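Local coordinates for protein D-hydantoinase (PDB 1NFG) that probably catalyses the stereospecific hydrolysis of the cyclic amide bond of D-hydantoin derivatives, with two zinc ions bound per subunit, at residues I133-E137 with K166-K170; A226-A231 with R253-A257; A103-D108 with G120-I124; G305-V310 with L364-P369; V238-E242 with R290-D294. All blocks are in the same frame, centred on the assembly; numbering follows the deposited sequence.

Contact 1 of 5, residues I133-E137 with K166-K170; sequences IEELE and KTLDK
A three-residue salt-bridge network, Glu-134 and Glu-137 around the ammonium of Lys-170, closes the outer side of the junction between helix 130-135 and helix 161-174. Lys-170 NZ donates to Glu-134 OE2 and to Glu-137 OE2, 2.7 Å in each case. The two oxygens are met differently: Glu-134 OE2 from above its carboxylate plane, Glu-137 OE2 on its anti side and 24° out of plane. Both glutamate chains run at about a right angle to the lysine, and both are bent at chi2, which turns their carboxylates back to the ammonium. The lysine chain is itself bent at chi2 (-58°), and its methylenes serve as apolar surface: Lys-170 CG lies 3.8 Å from Ile-133 CG2, and Lys-170 CB lies 3.8 Å from Leu-136 CD1. At the other end of the seam, the Ile-133 side chain crosses that of Lys-166 at about a right angle, CD1 3.8 Å from Lys-166 CD. Leu-136 and Thr-167 both pack on Phe-147, while the Thr-167 hydroxyl is bound to Thr-163. One lysine thus gives its aliphatic stem to the buried side and its charge to two carboxylates at the more exposed side, which would be expected to keep the ammonium protonated.

Contact 2 of 5, residues A226-A231 with R253-A257; sequences AEIVNA and RGVRA
Glu-227 lays the CB-CG part of its side chain across Val-255, at about a right angle to it, with CG 3.4 Å from Val-255 CG2. CG stands opposite the backbone N about CA-CB (chi1 -164°), and the chain stays extended beyond it, which carries the carboxylate past the valine to Arg-253. There a single oxygen takes two donors: Arg-253 NE reaches Glu-227 OE1 at 2.7 Å and Arg-253 NH2 reaches the same OE1 at 2.8 Å. The grip is side-on and lies in the guanidinium plane, while the carboxylate plane is turned 34° from it. Beside this salt bridge, Ala-226 CB comes within 4.4 Å of Val-255 CG1. The contact joins two helix exits of the TIM barrel, each finished by a Schellman motif with a residue of positive phi, Asn-230 after helix 212-229 and Gly-254 after helix 241-253. At the first exit, Arg-256 NH2 makes a weak bond of 3.1 Å to Asn-230 O, which sits at the guanidinium edge. A water links the backbones nearby, donating to Ala-231 O and accepting from the N of Arg-256, the central residue of an inverse gamma turn. Arg-213 of the second subunit lies close to both charges of the Glu-227/Arg-253 pair, as a long, weak partner of Glu-227 and a like-charged neighbour of Arg-253. Arg-256 also packs on Arg-303 of the third subunit.

Contact 3 of 5, residues A103-D108 with G120-I124; sequences AVAKWD and GYHII
Trp-107 and Tyr-121 form the apolar centre, an edge-to-face aromatic pair between helix 103-108 and strand 120-124. The indole presents its five-membered-ring edge to the tyrosine face, with ring centroids 5.1 Å apart and planes 85° apart. Trp-107 CD1 leads this edge, 3.5 Å from Tyr-121 CE1, toward the rim of the phenol ring. Trp-107 CB covers the same face as a CH-pi contact, 4.1 Å from the Tyr-121 ring centroid, so the stem of the tryptophan as well as its ring bears on the phenol. Around this pair, Val-104 CG1 approaches Tyr-121 CE2 obliquely at 4.1 Å, and Ala-103 CB faces Ile-123 CD1 at 4.5 Å. Ile-123 bends at chi2 (52°), which brings that terminal methyl to the helix.

The polar edge lies at the far end of the phenol. Tyr-121 OH donates to Asp-108 OD1 at 2.8 Å; the oxygen lies close to the ring plane, yet the hydroxyl reaches it from above the carboxylate plane. The bond fixes the hydroxyl end, while Trp-107 over the face and Val-104 near CE2 hold the ring's orientation. The indole has its own polar partner, Trp-107 NE1 donating to Asp-90 of strand 85-93.

The axes of segments 103-108 and 120-124 approach to 10.4 Å, at 141° between their directions. They belong to the beta-alpha-beta unit of strand 85-93, helix 100-111 and strand 118-124 in the TIM barrel. Trp-107 also packs on Cys-92 of the preceding strand, while Tyr-121 meets Phe-449 and Ile-123 meets Leu-139.

Contact 4 of 5, residues G305-V310 with L364-P369; sequences GVFETV and LVATRP
The link from helix 292-303 to strand 310-311 of the TIM barrel is held against helix 358-372 largely by Arg-368. With CG anti to the backbone N (chi1 -157°) and the chain straight from CG to NE, the guanidinium is carried along the link as far as Gly-305, the positive-phi residue of a Schellman motif. It grips one oxygen end-on: Arg-368 NH1 lies 2.9 Å from Gly-305 O, and Arg-368 NH2 lies 3.2 Å from Gly-305 O. Both nitrogens come from one face of the carbonyl plane, and the oxygen lies in the guanidinium plane. The backbone of Phe-307 and Glu-308 passes over one guanidinium face. The Glu-308 carboxylate stands 82° to the guanidinium and makes a salt bridge, OE2 to Arg-368 NH2 at 2.9 Å, while Arg-368 NE gives Glu-308 OE1 a weak bond.

Farther along, Thr-309 OG1 donates to Leu-364 O at 2.7 Å, nearly along the C=O axis. The helix has a pi-type turn here, and the nitrogen of Pro-369, five residues on, has no hydrogen to offer that carbonyl. The arrangement is an alpha-to-beta loop of a TIM barrel packed against another helix of the barrel; the strand it leads into runs toward Asp-313, a zinc ligand.

Contact 5 of 5, residues V238-E242 with R290-D294; sequences VTCEE and RAKKD
Arg-290 comes first: its CG lies 3.7 Å from Cys-240 CB, and the bend at chi2 (-51°) turns the chain beyond it to bring Arg-290 NE to Thr-239 OG1, a bond of 3.1 Å. The hydroxyl sits at the guanidinium edge, 20° out of its plane. Glu-215 of helix 212-229 is the stronger partner of both residues, bonded to Thr-239 OG1 and salt-bridged to Arg-290 NH2. Ala-291 is the N-cap of helix 292-303, and its N donates at 3.0 Å to OD2 of Asp-294, three residues on. Two beta/alpha-barrel helices begin side by side at this place: the chain leaves strand 233-235, passes the zinc ligand His-237 and enters helix 241-253 just after Cys-240, its N-cap. Lys-293 folds back at chi2, and NZ makes salt bridges to Glu-241 OE1 at 2.9 Å, on the anti lone pair, and more weakly to Glu-242 OE2. Asp-294 turns OD1 to Glu-241 N, 2.9 Å away, in a nearly straight bond (167°) on the anti lone pair; the two helix starts probably stabilise its charge. Glu-242 OE2 lies 3.8 Å from Asp-294 OD1, with Lys-293 NZ weakly bonded to both.

In the fold
Contacts 3 and 4 are buried; contacts 1, 2 and 5 are partly buried. Contact 3 is built on an aromatic pair, and in contact 4, which keeps its ion pair in a buried place, an arginine shares its guanidinium between one backbone carbonyl and a carboxylate. In 1 and 5 a lysine collects carboxylates at the more exposed side. Helix 241-253 takes part at both ends: contact 5 lies at its start and contact 2 at its exit. Contacts 1 and 2 touch through Leu-168 and Val-229, linking helices 161-174 and 212-229; contacts 4 and 5 touch through Phe-307 and Val-238. Contacts 3 and 5 lie on opposite sides of the chain's centre. Contacts 2 and 4 both reach the third subunit.

Contact 1 of 5, residues I133-E137 with K166-K170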
# COMPACT_ATOMS: atom_id res chain seq x y z
N ILE A 133 26.05 13.60 24.10
CA ILE A 133 26.05 12.88 22.84
C ILE A 133 27.42 12.28 22.57
O ILE A 133 27.54 11.20 22.00
CB ILE A 133 25.61 13.81 21.70
CG1 ILE A 133 24.08 13.92 21.73
CG2 ILE A 133 26.12 13.30 20.35
CD1 ILE A 133 23.51 14.82 20.68
N GLU A 134 28.46 12.97 23.00
CA GLU A 134 29.81 12.48 22.79
C GLU A 134 30.07 11.25 23.67
O GLU A 134 30.96 10.45 23.39
CB GLU A 134 30.81 13.60 23.08
CG GLU A 134 31.94 13.70 22.06
CD GLU A 134 31.45 13.65 20.61
OE1 GLU A 134 30.46 14.34 20.28
OE2 GLU A 134 32.07 12.92 19.81
N GLU A 135 29.27 11.10 24.73
CA GLU A 135 29.41 9.96 25.63
C GLU A 135 28.98 8.66 24.95
O GLU A 135 29.39 7.56 25.34
CB GLU A 135 28.57 10.13 26.90
CG GLU A 135 29.13 11.09 27.94
CD GLU A 135 28.33 11.05 29.24
OE1 GLU A 135 28.56 10.14 30.08
OE2 GLU A 135 27.47 11.93 29.43
N LEU A 136 28.13 8.78 23.93
CA LEU A 136 27.66 7.60 23.21
C LEU A 136 28.83 6.90 22.54
O LEU A 136 28.71 5.78 22.06
CB LEU A 136 26.61 8.01 22.17
CG LEU A 136 25.35 8.67 22.74
CD1 LEU A 136 24.48 9.13 21.58
CD2 LEU A 136 24.59 7.70 23.64
N GLU A 137 29.98 7.57 22.51
CA GLU A 137 31.18 7.00 21.92
C GLU A 137 31.87 6.15 22.97
O GLU A 137 32.80 5.41 22.66
CB GLU A 137 32.13 8.12 21.45
CG GLU A 137 31.57 8.96 20.32
CD GLU A 137 32.19 8.63 18.98
OE1 GLU A 137 32.62 7.47 18.79
OE2 GLU A 137 32.25 9.53 18.11
N LYS A 166 21.28 12.84 15.37
CA LYS A 166 22.60 12.83 15.98
C LYS A 166 22.82 11.50 16.68
O LYS A 166 23.92 10.93 16.63
CB LYS A 166 22.77 13.99 16.97
CG LYS A 166 23.16 15.29 16.29
CD LYS A 166 23.48 16.41 17.26
CE LYS A 166 22.24 17.04 17.87
NZ LYS A 166 22.56 18.35 18.50
N THR A 167 21.77 11.00 17.32
CA THR A 167 21.83 9.72 18.02
C THR A 167 21.99 8.59 16.99
O THR A 167 22.83 7.71 17.17
CB THR A 167 20.55 9.46 18.83
OG1 THR A 167 20.37 10.53 19.77
CG2 THR A 167 20.65 8.15 19.59
N LEU A 168 21.21 8.63 15.92
CA LEU A 168 21.30 7.61 14.88
C LEU A 168 22.73 7.61 14.33
O LEU A 168 23.30 6.55 14.07
CB LEU A 168 20.33 7.88 13.71
CG LEU A 168 18.96 7.20 13.58
CD1 LEU A 168 18.90 5.94 14.42
CD2 LEU A 168 17.87 8.15 13.99
N ASP A 169 23.29 8.80 14.17
CA ASP A 169 24.64 8.92 13.64
C ASP A 169 25.71 8.35 14.57
O ASP A 169 26.63 7.66 14.12
CB ASP A 169 24.92 10.39 13.33
CG ASP A 169 26.23 10.58 12.60
OD1 ASP A 169 27.28 10.63 13.28
OD2 ASP A 169 26.22 10.67 11.36
N LYS A 170 25.58 8.61 15.87
CA LYS A 170 26.53 8.09 16.85
C LYS A 170 26.44 6.57 16.95
O LYS A 170 27.45 5.88 17.10
CB LYS A 170 26.27 8.71 18.23
CG LYS A 170 26.87 10.09 18.43
CD LYS A 170 28.38 10.07 18.22
CE LYS A 170 29.01 11.41 18.55
NZ LYS A 170 30.44 11.47 18.15

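Contact 2 of 5, residues A226-A231 with R253-A257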
# COMPACT_ATOMS: atom_id res chain seq x y z
N ALA A 226 15.96 7.12 10.18
CA ALA A 226 16.89 6.00 10.20
C ALA A 226 17.35 5.74 8.76
O ALA A 226 18.53 5.49 8.51
CB ALA A 226 16.22 4.76 10.77
N GLU A 227 16.42 5.82 7.81
CA GLU A 227 16.74 5.61 6.41
C GLU A 227 17.75 6.64 5.92
O GLU A 227 18.70 6.29 5.19
CB GLU A 227 15.48 5.72 5.55
CG GLU A 227 15.65 5.15 4.15
CD GLU A 227 14.41 5.29 3.29
OE1 GLU A 227 13.28 5.30 3.84
OE2 GLU A 227 14.56 5.38 2.05
N ILE A 228 17.55 7.90 6.29
CA ILE A 228 18.44 9.00 5.90
C ILE A 228 19.85 8.80 6.44
O ILE A 228 20.83 8.94 5.71
CB ILE A 228 17.91 10.37 6.41
CG1 ILE A 228 16.57 10.70 5.75
CG2 ILE A 228 18.93 11.47 6.12
CD1 ILE A 228 16.68 10.93 4.26
N VAL A 229 19.95 8.50 7.73
CA VAL A 229 21.25 8.28 8.33
C VAL A 229 21.78 6.94 7.86
O VAL A 229 22.99 6.69 7.90
CB VAL A 229 21.16 8.25 9.87
CG1 VAL A 229 22.49 7.87 10.47
CG2 VAL A 229 20.72 9.62 10.38
N ASN A 230 20.88 6.09 7.38
CA ASN A 230 21.23 4.75 6.91
C ASN A 230 21.72 3.95 8.11
O ASN A 230 22.83 3.43 8.14
CB ASN A 230 22.33 4.82 5.85
CG ASN A 230 22.66 3.45 5.29
OD1 ASN A 230 23.72 3.26 4.69
ND2 ASN A 230 21.74 2.50 5.47
N ALA A 231 20.85 3.86 9.11
CA ALA A 231 21.17 3.17 10.34
C ALA A 231 20.05 2.25 10.78
O ALA A 231 18.90 2.42 10.40
CB ALA A 231 21.43 4.20 11.43
N ARG A 253 11.45 -0.94 1.96
CA ARG A 253 12.34 0.01 1.31
C ARG A 253 13.79 -0.36 1.57
O ARG A 253 14.69 0.25 1.01
CB ARG A 253 12.10 1.42 1.83
CG ARG A 253 10.66 1.88 1.75
CD ARG A 253 10.61 3.39 1.68
NE ARG A 253 11.06 4.03 2.91
CZ ARG A 253 10.29 4.18 3.99
NH1 ARG A 253 9.04 3.73 3.99
NH2 ARG A 253 10.77 4.80 5.07
N GLY A 254 14.02 -1.33 2.45
CA GLY A 254 15.39 -1.72 2.74
C GLY A 254 15.93 -1.13 4.04
O GLY A 254 17.11 -1.29 4.38
N VAL A 255 15.07 -0.43 4.77
CA VAL A 255 15.49 0.16 6.03
C VAL A 255 15.67 -0.97 7.03
O VAL A 255 14.82 -1.84 7.15
CB VAL A 255 14.43 1.16 6.57
CG1 VAL A 255 14.83 1.66 7.96
CG2 VAL A 255 14.30 2.35 5.62
N ARG A 256 16.79 -0.96 7.75
CA ARG A 256 17.01 -2.00 8.75
C ARG A 256 16.16 -1.62 9.95
O ARG A 256 16.66 -1.17 10.97
CB ARG A 256 18.49 -2.06 9.14
CG ARG A 256 19.38 -2.57 8.02
CD ARG A 256 20.83 -2.51 8.43
NE ARG A 256 21.35 -1.14 8.49
CZ ARG A 256 22.47 -0.79 9.12
NH1 ARG A 256 23.19 -1.71 9.75
NH2 ARG A 256 22.87 0.47 9.10
N ALA A 257 14.85 -1.80 9.79
CA ALA A 257 13.91 -1.47 10.85
C ALA A 257 13.52 -2.70 11.63
O ALA A 257 13.19 -3.74 11.04
CB ALA A 257 12.67 -0.83 10.24
O HOH W 1 18.79 1.29 7.67

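Contact 3 of 5, residues A103-D108 with G120-I124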
# COMPACT_ATOMS: atom_id res chain seq x y z
N ALA A 103 24.40 8.58 35.19
CA ALA A 103 23.19 7.75 35.12
C ALA A 103 23.49 6.26 35.31
O ALA A 103 22.80 5.57 36.06
CB ALA A 103 22.47 7.98 33.79
N VAL A 104 24.51 5.78 34.62
CA VAL A 104 24.88 4.38 34.73
C VAL A 104 25.26 4.08 36.18
O VAL A 104 24.81 3.09 36.77
CB VAL A 104 26.08 4.05 33.85
CG1 VAL A 104 26.50 2.61 34.07
CG2 VAL A 104 25.72 4.31 32.39
N ALA A 105 26.09 4.95 36.75
CA ALA A 105 26.53 4.80 38.13
C ALA A 105 25.31 4.72 39.04
O ALA A 105 25.26 3.89 39.96
CB ALA A 105 27.40 5.99 38.53
N LYS A 106 24.33 5.58 38.79
CA LYS A 106 23.11 5.59 39.60
C LYS A 106 22.38 4.26 39.47
O LYS A 106 21.85 3.73 40.46
CB LYS A 106 22.19 6.72 39.14
CG LYS A 106 20.90 6.80 39.93
CD LYS A 106 20.09 8.02 39.50
CE LYS A 106 18.84 8.18 40.34
NZ LYS A 106 18.17 9.50 40.07
N TRP A 107 22.36 3.72 38.25
CA TRP A 107 21.70 2.44 38.01
C TRP A 107 22.43 1.33 38.75
O TRP A 107 21.81 0.52 39.44
CB TRP A 107 21.59 2.16 36.50
CG TRP A 107 20.15 2.12 36.06
CD1 TRP A 107 19.44 1.01 35.71
CD2 TRP A 107 19.21 3.20 36.11
NE1 TRP A 107 18.11 1.32 35.56
CE2 TRP A 107 17.94 2.66 35.80
CE3 TRP A 107 19.31 4.57 36.40
CZ2 TRP A 107 16.78 3.44 35.77
CZ3 TRP A 107 18.16 5.34 36.37
CH2 TRP A 107 16.91 4.78 36.06
N ASP A 108 23.76 1.30 38.62
CA ASP A 108 24.54 0.29 39.32
C ASP A 108 24.18 0.33 40.81
O ASP A 108 24.06 -0.71 41.46
CB ASP A 108 26.03 0.54 39.16
CG ASP A 108 26.52 0.24 37.75
OD1 ASP A 108 26.03 -0.74 37.14
OD2 ASP A 108 27.42 0.98 37.26
N GLY A 120 21.00 -6.10 31.99
CA GLY A 120 21.83 -5.27 31.13
C GLY A 120 21.16 -3.90 31.13
O GLY A 120 20.11 -3.74 31.75
N TYR A 121 21.75 -2.91 30.45
CA TYR A 121 21.13 -1.58 30.43
C TYR A 121 20.95 -1.00 29.03
O TYR A 121 21.77 -1.24 28.14
CB TYR A 121 21.96 -0.52 31.18
CG TYR A 121 22.30 -0.76 32.63
CD1 TYR A 121 21.40 -1.38 33.51
CD2 TYR A 121 23.52 -0.30 33.15
CE1 TYR A 121 21.71 -1.53 34.86
CE2 TYR A 121 23.84 -0.45 34.50
CZ TYR A 121 22.94 -1.07 35.35
OH TYR A 121 23.28 -1.23 36.67
N HIS A 122 19.89 -0.23 28.87
CA HIS A 122 19.65 0.51 27.63
C HIS A 122 19.90 1.90 28.18
O HIS A 122 19.59 2.17 29.35
CB HIS A 122 18.20 0.46 27.17
CG HIS A 122 17.71 -0.89 26.77
ND1 HIS A 122 18.29 -1.61 25.75
CD2 HIS A 122 16.67 -1.62 27.22
CE1 HIS A 122 17.61 -2.73 25.58
NE2 HIS A 122 16.63 -2.77 26.46
N ILE A 123 20.43 2.81 27.38
CA ILE A 123 20.65 4.14 27.89
C ILE A 123 19.67 5.14 27.27
O ILE A 123 19.61 5.29 26.05
CB ILE A 123 22.10 4.62 27.66
CG1 ILE A 123 22.31 5.98 28.32
CG2 ILE A 123 22.41 4.66 26.17
CD1 ILE A 123 21.89 6.02 29.80
N ILE A 124 18.88 5.81 28.12
CA ILE A 124 17.93 6.81 27.65
C ILE A 124 18.61 8.17 27.60
O ILE A 124 19.17 8.62 28.60
CB ILE A 124 16.72 6.96 28.58
CG1 ILE A 124 15.85 5.71 28.54
CG2 ILE A 124 15.91 8.17 28.16
CD1 ILE A 124 14.57 5.84 29.32

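Contact 4 of 5, residues G305-V310 with L364-P369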
# COMPACT_ATOMS: atom_id res chain seq x y z
N GLY A 305 6.62 -13.87 11.95
CA GLY A 305 7.98 -13.52 12.31
C GLY A 305 8.41 -12.08 12.11
O GLY A 305 9.59 -11.79 11.94
N VAL A 306 7.45 -11.16 12.15
CA VAL A 306 7.74 -9.75 11.96
C VAL A 306 8.50 -9.13 13.13
O VAL A 306 9.54 -8.50 12.92
CB VAL A 306 6.43 -8.97 11.73
CG1 VAL A 306 6.72 -7.48 11.62
CG2 VAL A 306 5.75 -9.47 10.47
N PHE A 307 7.99 -9.31 14.34
CA PHE A 307 8.60 -8.74 15.55
C PHE A 307 9.80 -9.49 16.11
O PHE A 307 9.92 -10.70 15.97
CB PHE A 307 7.54 -8.61 16.64
CG PHE A 307 6.44 -7.64 16.30
CD1 PHE A 307 6.73 -6.33 15.93
CD2 PHE A 307 5.10 -8.04 16.38
CE1 PHE A 307 5.71 -5.43 15.64
CE2 PHE A 307 4.07 -7.14 16.09
CZ PHE A 307 4.38 -5.83 15.73
N GLU A 308 10.68 -8.75 16.78
CA GLU A 308 11.87 -9.33 17.38
C GLU A 308 11.57 -9.96 18.74
O GLU A 308 12.33 -10.81 19.21
CB GLU A 308 12.94 -8.27 17.56
CG GLU A 308 13.31 -7.57 16.29
CD GLU A 308 13.79 -8.53 15.24
OE1 GLU A 308 14.63 -9.39 15.58
OE2 GLU A 308 13.33 -8.44 14.08
N THR A 309 10.46 -9.57 19.36
CA THR A 309 10.13 -10.10 20.67
C THR A 309 8.83 -9.53 21.19
O THR A 309 8.24 -8.67 20.57
CB THR A 309 11.24 -9.73 21.70
OG1 THR A 309 10.93 -10.30 22.98
CG2 THR A 309 11.31 -8.22 21.87
N VAL A 310 8.40 -10.04 22.34
CA VAL A 310 7.21 -9.54 23.01
C VAL A 310 7.73 -9.20 24.40
O VAL A 310 7.89 -10.10 25.24
CB VAL A 310 6.09 -10.60 23.15
CG1 VAL A 310 4.94 -10.03 23.97
CG2 VAL A 310 5.60 -11.04 21.78
N LEU A 364 10.44 -15.76 20.46
CA LEU A 364 9.97 -14.44 20.85
C LEU A 364 10.25 -14.07 22.30
O LEU A 364 10.66 -12.96 22.61
CB LEU A 364 8.47 -14.34 20.61
CG LEU A 364 7.99 -14.48 19.17
CD1 LEU A 364 6.48 -14.61 19.15
CD2 LEU A 364 8.47 -13.28 18.38
N VAL A 365 10.00 -15.03 23.18
CA VAL A 365 10.16 -14.84 24.61
C VAL A 365 11.61 -14.80 25.10
O VAL A 365 11.89 -14.26 26.18
CB VAL A 365 9.34 -15.93 25.34
CG1 VAL A 365 10.06 -16.46 26.54
CG2 VAL A 365 7.99 -15.37 25.72
N ALA A 366 12.55 -15.34 24.32
CA ALA A 366 13.93 -15.35 24.77
C ALA A 366 15.05 -15.36 23.73
O ALA A 366 15.95 -14.53 23.79
CB ALA A 366 14.13 -16.52 25.72
N THR A 367 15.00 -16.29 22.78
CA THR A 367 16.08 -16.39 21.80
C THR A 367 16.28 -15.22 20.84
O THR A 367 17.41 -14.78 20.63
CB THR A 367 15.95 -17.68 20.97
OG1 THR A 367 15.80 -18.80 21.85
CG2 THR A 367 17.20 -17.90 20.12
N ARG A 368 15.20 -14.71 20.26
CA ARG A 368 15.36 -13.61 19.32
C ARG A 368 15.85 -12.32 20.00
O ARG A 368 16.73 -11.64 19.46
CB ARG A 368 14.05 -13.37 18.56
CG ARG A 368 14.23 -12.66 17.23
CD ARG A 368 12.96 -12.69 16.40
NE ARG A 368 13.12 -11.93 15.16
CZ ARG A 368 12.18 -11.81 14.22
NH1 ARG A 368 11.00 -12.39 14.37
NH2 ARG A 368 12.42 -11.07 13.14
N PRO A 369 15.31 -11.97 21.18
CA PRO A 369 15.72 -10.75 21.91
C PRO A 369 17.21 -10.81 22.22
O PRO A 369 17.95 -9.84 22.00
CB PRO A 369 14.90 -10.82 23.19
CG PRO A 369 13.68 -11.58 22.79
CD PRO A 369 14.23 -12.66 21.90

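Contact 5 of 5, residues V238-E242 with R290-D294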
# COMPACT_ATOMS: atom_id res chain seq x y z
N VAL A 238 5.15 -1.51 19.32
CA VAL A 238 4.31 -1.24 18.15
C VAL A 238 2.99 -1.79 18.64
O VAL A 238 2.90 -2.96 19.01
CB VAL A 238 4.75 -2.04 16.92
CG1 VAL A 238 3.70 -1.91 15.83
CG2 VAL A 238 6.10 -1.52 16.42
N THR A 239 1.95 -0.96 18.65
CA THR A 239 0.67 -1.37 19.21
C THR A 239 -0.56 -1.50 18.31
O THR A 239 -1.59 -2.01 18.76
CB THR A 239 0.30 -0.41 20.33
OG1 THR A 239 -0.17 0.82 19.75
CG2 THR A 239 1.53 -0.10 21.18
N CYS A 240 -0.49 -1.05 17.07
CA CYS A 240 -1.67 -1.12 16.23
C CYS A 240 -1.37 -1.33 14.76
O CYS A 240 -0.21 -1.24 14.33
CB CYS A 240 -2.47 0.18 16.38
SG CYS A 240 -1.52 1.65 15.91
N GLU A 241 -2.42 -1.60 14.00
CA GLU A 241 -2.30 -1.85 12.57
C GLU A 241 -1.63 -0.72 11.79
O GLU A 241 -0.76 -0.98 10.95
CB GLU A 241 -3.69 -2.14 12.00
CG GLU A 241 -3.76 -2.21 10.49
CD GLU A 241 -5.10 -2.73 10.00
OE1 GLU A 241 -6.13 -2.48 10.67
OE2 GLU A 241 -5.12 -3.38 8.93
N GLU A 242 -2.01 0.52 12.07
CA GLU A 242 -1.42 1.64 11.33
C GLU A 242 0.07 1.86 11.57
O GLU A 242 0.80 2.11 10.61
CB GLU A 242 -2.20 2.94 11.60
CG GLU A 242 -2.98 2.96 12.89
CD GLU A 242 -4.33 2.28 12.78
OE1 GLU A 242 -5.18 2.78 12.00
OE2 GLU A 242 -4.56 1.27 13.48
N ARG A 290 -5.30 -0.45 22.27
CA ARG A 290 -6.02 -0.32 21.02
C ARG A 290 -7.33 -1.11 20.95
O ARG A 290 -8.14 -1.06 21.88
CB ARG A 290 -5.10 -0.73 19.88
CG ARG A 290 -3.78 0.04 19.86
CD ARG A 290 -4.03 1.54 19.94
NE ARG A 290 -2.83 2.31 19.64
CZ ARG A 290 -2.74 3.63 19.75
NH1 ARG A 290 -3.79 4.34 20.15
NH2 ARG A 290 -1.61 4.25 19.44
N ALA A 291 -7.54 -1.83 19.86
CA ALA A 291 -8.76 -2.62 19.69
C ALA A 291 -8.44 -4.08 19.40
O ALA A 291 -7.30 -4.42 19.09
CB ALA A 291 -9.60 -2.04 18.57
N LYS A 292 -9.46 -4.94 19.50
CA LYS A 292 -9.27 -6.37 19.24
C LYS A 292 -8.71 -6.65 17.85
O LYS A 292 -7.93 -7.59 17.67
CB LYS A 292 -10.58 -7.13 19.42
CG LYS A 292 -11.06 -7.15 20.86
CD LYS A 292 -12.29 -8.04 21.03
CE LYS A 292 -12.72 -8.11 22.50
NZ LYS A 292 -13.91 -9.00 22.69
N LYS A 293 -9.11 -5.86 16.85
CA LYS A 293 -8.62 -6.10 15.51
C LYS A 293 -7.11 -5.90 15.49
O LYS A 293 -6.40 -6.50 14.67
CB LYS A 293 -9.32 -5.18 14.50
CG LYS A 293 -9.11 -3.69 14.70
CD LYS A 293 -8.01 -3.14 13.81
CE LYS A 293 -7.93 -1.62 13.93
NZ LYS A 293 -6.82 -1.03 13.11
N ASP A 294 -6.62 -5.07 16.40
CA ASP A 294 -5.18 -4.85 16.46
C ASP A 294 -4.52 -6.08 17.08
O ASP A 294 -3.38 -6.41 16.76
CB ASP A 294 -4.88 -3.58 17.26
CG ASP A 294 -5.44 -2.32 16.59
OD1 ASP A 294 -4.87 -1.87 15.57
OD2 ASP A 294 -6.46 -1.79 17.09